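Local coordinates for protein putative peptidyl-arginine deiminase (Chlorobium tepidum, PDB 1XKN) that probably hydrolyses the guanidino group of agmatine or of arginine residues in proteins, acting as a deiminase, at residues 114-119 against 194-199; 151-156 against 187-192. All blocks are in the same frame, centred on the assembly; numbering follows the deposited sequence.

Contact 1. Residues 114-119 against 194-199. With NA (sodium ion), chain B.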
# COMPACT_ATOMS: atom_id res chain seq x y z
N VAL A 114 12.59 2.15 13.15
CA VAL A 114 11.98 1.02 13.84
C VAL A 114 10.78 0.57 13.04
O VAL A 114 10.34 1.26 12.12
CB VAL A 114 11.53 1.39 15.27
CG1 VAL A 114 12.70 1.96 16.06
CG2 VAL A 114 10.39 2.39 15.22
N ILE A 115 10.26 -0.61 13.37
CA ILE A 115 9.08 -1.12 12.69
C ILE A 115 7.91 -1.03 13.65
O ILE A 115 7.98 -1.54 14.77
CB ILE A 115 9.29 -2.57 12.22
CG1 ILE A 115 10.28 -2.58 11.05
CG2 ILE A 115 7.95 -3.20 11.82
CD1 ILE A 115 10.63 -3.95 10.53
N MSE A 116 6.85 -0.35 13.22
CA MSE A 116 5.66 -0.17 14.03
C MSE A 116 4.72 -1.31 13.67
O MSE A 116 4.08 -1.32 12.62
CB MSE A 116 5.02 1.19 13.73
CG MSE A 116 3.84 1.56 14.62
SE MSE A 116 4.28 1.49 16.51
CE MSE A 116 5.61 2.90 16.51
N ASN A 117 4.67 -2.29 14.57
CA ASN A 117 3.88 -3.49 14.38
C ASN A 117 2.42 -3.37 14.82
O ASN A 117 2.12 -3.32 16.01
CB ASN A 117 4.55 -4.63 15.14
CG ASN A 117 3.82 -5.93 15.01
OD1 ASN A 117 3.53 -6.38 13.90
ND2 ASN A 117 3.52 -6.57 16.14
N TRP A 118 1.51 -3.31 13.85
CA TRP A 118 0.08 -3.24 14.15
C TRP A 118 -0.44 -4.66 14.03
O TRP A 118 0.27 -5.52 13.54
CB TRP A 118 -0.67 -2.38 13.12
CG TRP A 118 -0.20 -0.96 13.07
CD1 TRP A 118 0.84 -0.47 12.34
CD2 TRP A 118 -0.72 0.14 13.84
NE1 TRP A 118 1.01 0.87 12.60
CE2 TRP A 118 0.08 1.26 13.52
CE3 TRP A 118 -1.76 0.28 14.76
CZ2 TRP A 118 -0.15 2.52 14.10
CZ3 TRP A 118 -1.98 1.53 15.34
CH2 TRP A 118 -1.17 2.63 15.00
N GLU A 119 -1.65 -4.92 14.49
CA GLU A 119 -2.20 -6.26 14.37
C GLU A 119 -2.86 -6.43 13.01
O GLU A 119 -3.30 -5.46 12.39
CB GLU A 119 -3.22 -6.52 15.48
CG GLU A 119 -2.60 -6.64 16.85
CD GLU A 119 -1.60 -7.77 16.92
OE1 GLU A 119 -2.02 -8.95 16.81
OE2 GLU A 119 -0.39 -7.50 17.08
N ARG A 194 -2.11 9.04 16.40
CA ARG A 194 -1.28 10.17 16.79
C ARG A 194 -0.06 9.67 17.55
O ARG A 194 1.07 10.08 17.27
CB ARG A 194 -2.06 11.15 17.67
CG ARG A 194 -3.00 12.05 16.90
CD ARG A 194 -3.47 13.21 17.76
NE ARG A 194 -4.20 14.19 16.96
CZ ARG A 194 -5.45 14.04 16.54
NH1 ARG A 194 -6.14 12.95 16.86
NH2 ARG A 194 -6.01 14.98 15.79
N ARG A 195 -0.30 8.77 18.49
CA ARG A 195 0.77 8.21 19.32
C ARG A 195 1.84 7.44 18.57
O ARG A 195 3.04 7.71 18.73
CB ARG A 195 0.16 7.29 20.38
CG ARG A 195 1.18 6.58 21.25
CD ARG A 195 0.48 5.61 22.18
NE ARG A 195 1.42 4.91 23.06
CZ ARG A 195 1.07 3.94 23.89
NH1 ARG A 195 -0.19 3.53 23.96
NH2 ARG A 195 1.99 3.36 24.65
N TYR A 196 1.42 6.48 17.75
CA TYR A 196 2.37 5.63 17.03
C TYR A 196 2.83 6.07 15.64
O TYR A 196 3.85 5.57 15.15
CB TYR A 196 1.81 4.21 16.98
CG TYR A 196 1.69 3.56 18.35
CD1 TYR A 196 2.83 3.31 19.12
CD2 TYR A 196 0.45 3.15 18.86
CE1 TYR A 196 2.74 2.65 20.35
CE2 TYR A 196 0.36 2.49 20.09
CZ TYR A 196 1.50 2.25 20.83
OH TYR A 196 1.42 1.55 22.01
N LEU A 197 2.11 6.98 15.01
CA LEU A 197 2.50 7.46 13.69
C LEU A 197 2.93 8.92 13.75
O LEU A 197 3.50 9.45 12.80
CB LEU A 197 1.37 7.27 12.68
CG LEU A 197 0.97 5.81 12.42
CD1 LEU A 197 -0.11 5.74 11.36
CD2 LEU A 197 2.20 5.02 11.98
N GLY A 198 2.64 9.57 14.87
CA GLY A 198 3.02 10.96 15.04
C GLY A 198 2.27 11.95 14.17
O GLY A 198 2.76 13.06 13.94
N ILE A 199 1.09 11.57 13.70
CA ILE A 199 0.32 12.49 12.86
C ILE A 199 -0.46 13.48 13.73
O ILE A 199 -0.62 13.27 14.94
CB ILE A 199 -0.61 11.72 11.89
CG1 ILE A 199 -1.44 10.68 12.64
CG2 ILE A 199 0.23 11.04 10.82
CD1 ILE A 199 -2.67 11.25 13.32
NA NA B . 1.41 -7.71 13.12
O HOH W 1 1.65 -8.73 15.62
O HOH W 2 1.13 -6.92 10.64
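Met116 and Trp118, two apart on strand 110-119, pack against Tyr196 and Leu197 in the last turn of helix 186-197, a helix-on-sheet contact built round a Met-aromatic pair. Met116 is a selenomethionine, and its SE sits obliquely beside the Tyr196 ring, 3.5 Å from Tyr196 CD1. With CG anti to the backbone N (chi1 -174°) the chain leaves the strand toward the helix, then bends twice and runs roughly perpendicular to the tyrosine. Met116 CE ends 3.5 Å from Tyr196 O, a buried carbonyl oxygen for which the model holds no polar partner.

The Trp118 indole fills the other half of this tight core, with Trp118 CZ2 3.9 Å from Tyr196 CB. Leu197 CG meets the indole edge near its plane, 3.9 Å from Trp118 CZ2. The rings themselves pair more loosely: Tyr196 turns an edge toward the face of the six-membered ring of Trp118, offset edge-to-face, planes at 86° and centroids 6.0 Å apart. The indole NE1 is held by Asn101 on the neighbouring strand.

Things are wetter beyond the strand, away from the helix. There Asn117 OD1 and the carbonyl of Trp118 bind a sodium ion together with Asn134 and two waters. One of these waters accepts from Asn117 ND2 and donates to Glu119 OE2, 2.8 Å from that oxygen.

Contact 2. Residues 151-156 against 187-192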
# COMPACT_ATOMS: atom_id res chain seq x y z
N THR A 151 1.60 -2.11 18.76
CA THR A 151 0.47 -1.28 19.19
C THR A 151 -0.70 -2.06 19.78
O THR A 151 -1.46 -1.53 20.60
CB THR A 151 -0.11 -0.49 18.01
OG1 THR A 151 -0.78 -1.39 17.12
CG2 THR A 151 0.99 0.23 17.26
N GLY A 152 -0.87 -3.30 19.35
CA GLY A 152 -1.96 -4.12 19.84
C GLY A 152 -3.28 -3.79 19.15
O GLY A 152 -4.32 -4.34 19.50
N MSE A 153 -3.22 -2.89 18.18
CA MSE A 153 -4.42 -2.47 17.44
C MSE A 153 -4.35 -2.96 16.00
O MSE A 153 -3.29 -2.94 15.38
CB MSE A 153 -4.53 -0.94 17.46
CG MSE A 153 -5.75 -0.38 16.73
SE MSE A 153 -5.82 1.56 16.68
CE MSE A 153 -5.42 1.82 14.80
N VAL A 154 -5.49 -3.41 15.47
CA VAL A 154 -5.54 -3.88 14.09
C VAL A 154 -5.51 -2.69 13.14
O VAL A 154 -6.28 -1.74 13.29
CB VAL A 154 -6.84 -4.69 13.83
CG1 VAL A 154 -6.95 -5.04 12.34
CG2 VAL A 154 -6.83 -5.97 14.67
N LEU A 155 -4.60 -2.74 12.18
CA LEU A 155 -4.47 -1.68 11.19
C LEU A 155 -3.73 -2.20 9.97
O LEU A 155 -2.68 -2.83 10.10
CB LEU A 155 -3.70 -0.48 11.76
CG LEU A 155 -3.61 0.72 10.82
CD1 LEU A 155 -4.99 1.35 10.69
CD2 LEU A 155 -2.61 1.75 11.36
N GLU A 156 -4.30 -1.95 8.79
CA GLU A 156 -3.67 -2.37 7.55
C GLU A 156 -3.06 -1.13 6.91
O GLU A 156 -3.65 -0.05 6.94
CB GLU A 156 -4.70 -2.96 6.58
CG GLU A 156 -5.36 -4.23 7.07
CD GLU A 156 -6.79 -4.00 7.52
OE1 GLU A 156 -7.20 -4.62 8.52
OE2 GLU A 156 -7.51 -3.22 6.85
N ALA A 187 -12.32 8.02 18.86
CA ALA A 187 -11.36 8.79 19.64
C ALA A 187 -10.11 7.98 19.97
O ALA A 187 -8.99 8.46 19.80
CB ALA A 187 -12.01 9.30 20.92
N GLU A 188 -10.31 6.75 20.43
CA GLU A 188 -9.21 5.86 20.78
C GLU A 188 -8.34 5.54 19.57
O GLU A 188 -7.11 5.50 19.66
CB GLU A 188 -9.76 4.57 21.40
CG GLU A 188 -10.36 4.77 22.80
CD GLU A 188 -11.21 3.60 23.25
OE1 GLU A 188 -12.22 3.30 22.59
OE2 GLU A 188 -10.87 2.98 24.28
N ILE A 189 -8.99 5.30 18.43
CA ILE A 189 -8.27 4.99 17.21
C ILE A 189 -7.40 6.18 16.80
O ILE A 189 -6.22 6.01 16.50
CB ILE A 189 -9.26 4.60 16.08
CG1 ILE A 189 -9.88 3.25 16.42
CG2 ILE A 189 -8.55 4.54 14.73
CD1 ILE A 189 -11.06 2.86 15.55
N GLU A 190 -7.97 7.38 16.81
CA GLU A 190 -7.18 8.55 16.46
C GLU A 190 -6.02 8.72 17.44
O GLU A 190 -4.92 9.07 17.04
CB GLU A 190 -8.04 9.82 16.46
CG GLU A 190 -8.86 9.98 15.20
CD GLU A 190 -9.35 11.41 14.99
OE1 GLU A 190 -8.68 12.35 15.48
OE2 GLU A 190 -10.39 11.59 14.32
N ALA A 191 -6.28 8.46 18.72
CA ALA A 191 -5.23 8.60 19.72
C ALA A 191 -4.05 7.69 19.37
O ALA A 191 -2.89 8.11 19.46
CB ALA A 191 -5.76 8.26 21.11
N GLN A 192 -4.34 6.46 18.98
CA GLN A 192 -3.28 5.52 18.62
C GLN A 192 -2.53 5.96 17.36
O GLN A 192 -1.32 5.77 17.27
CB GLN A 192 -3.85 4.12 18.42
CG GLN A 192 -4.43 3.50 19.69
CD GLN A 192 -3.35 3.06 20.68
OE1 GLN A 192 -3.13 1.87 20.88
NE2 GLN A 192 -2.69 4.03 21.30
O HOH W 3 -0.95 0.36 22.48
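An ST turn where the chain leaves edge strand 148-152 sets up this contact, in which the chain leaving the sheet packs against the middle of helix 186-197. Thr151 OG1 accepts from the backbone N of Met153 at 3.1 Å, with a nearly straight N-H...O angle of 166°. The turn passes through Gly152, whose phi is positive, and the chain rounds a corner at Met153.

Met153, a selenomethionine, makes the apolar half of the contact. Its CG stands anti to the backbone N (chi1 -179°) and the next torsion is extended too, which carries SE straight out to the helix before the chain bends at its last torsion. Met153 SE lies alongside the aliphatic part of Gln192, 3.7 Å from Gln192 CB and nearly as close to its CG, and the two side chains run antiparallel to one another. The methyl beyond it meets the next turn back along the helix: Met153 CE comes to 4.1 Å from Ile189 CG2, with the isoleucine side chain roughly perpendicular to that of Met153. Leu184 and Asn181 also touch Met153, and Leu175 backs Ile189, so this half is buried.

The side at Thr151 and Gln192 is polar and wetter. Gln192 bends at chi2 (-73°), taking its amide from the selenium toward Thr151. Gln192 OE1 stops 3.8 Å from Thr151 O; two acceptors cannot bond directly, and a water joins them instead. That water donates to both, 2.7 Å from Thr151 O and 3.1 Å from Gln192 OE1.

Contacts 1 and 2 lie with their centres about 9 Å apart, on one helix and one mixed sheet. Helix 186-197 gives its middle to contact 2 and its C-terminal end to contact 1; the strands it meets, 110-119 and 148-152, run parallel as neighbours. Along the chain the order is 114-119, 151-156, 187-192, 194-199, so contact 2 falls between the halves of contact 1. Glu119 ties the two through probable backbone bonds, its N to Met153 O and its O to Leu155 N. Thr151, on the sheet, packs against both Trp118 and Tyr196, so the two contacts adjoin, with the sodium site on the far side of strand 110-119 from the helix.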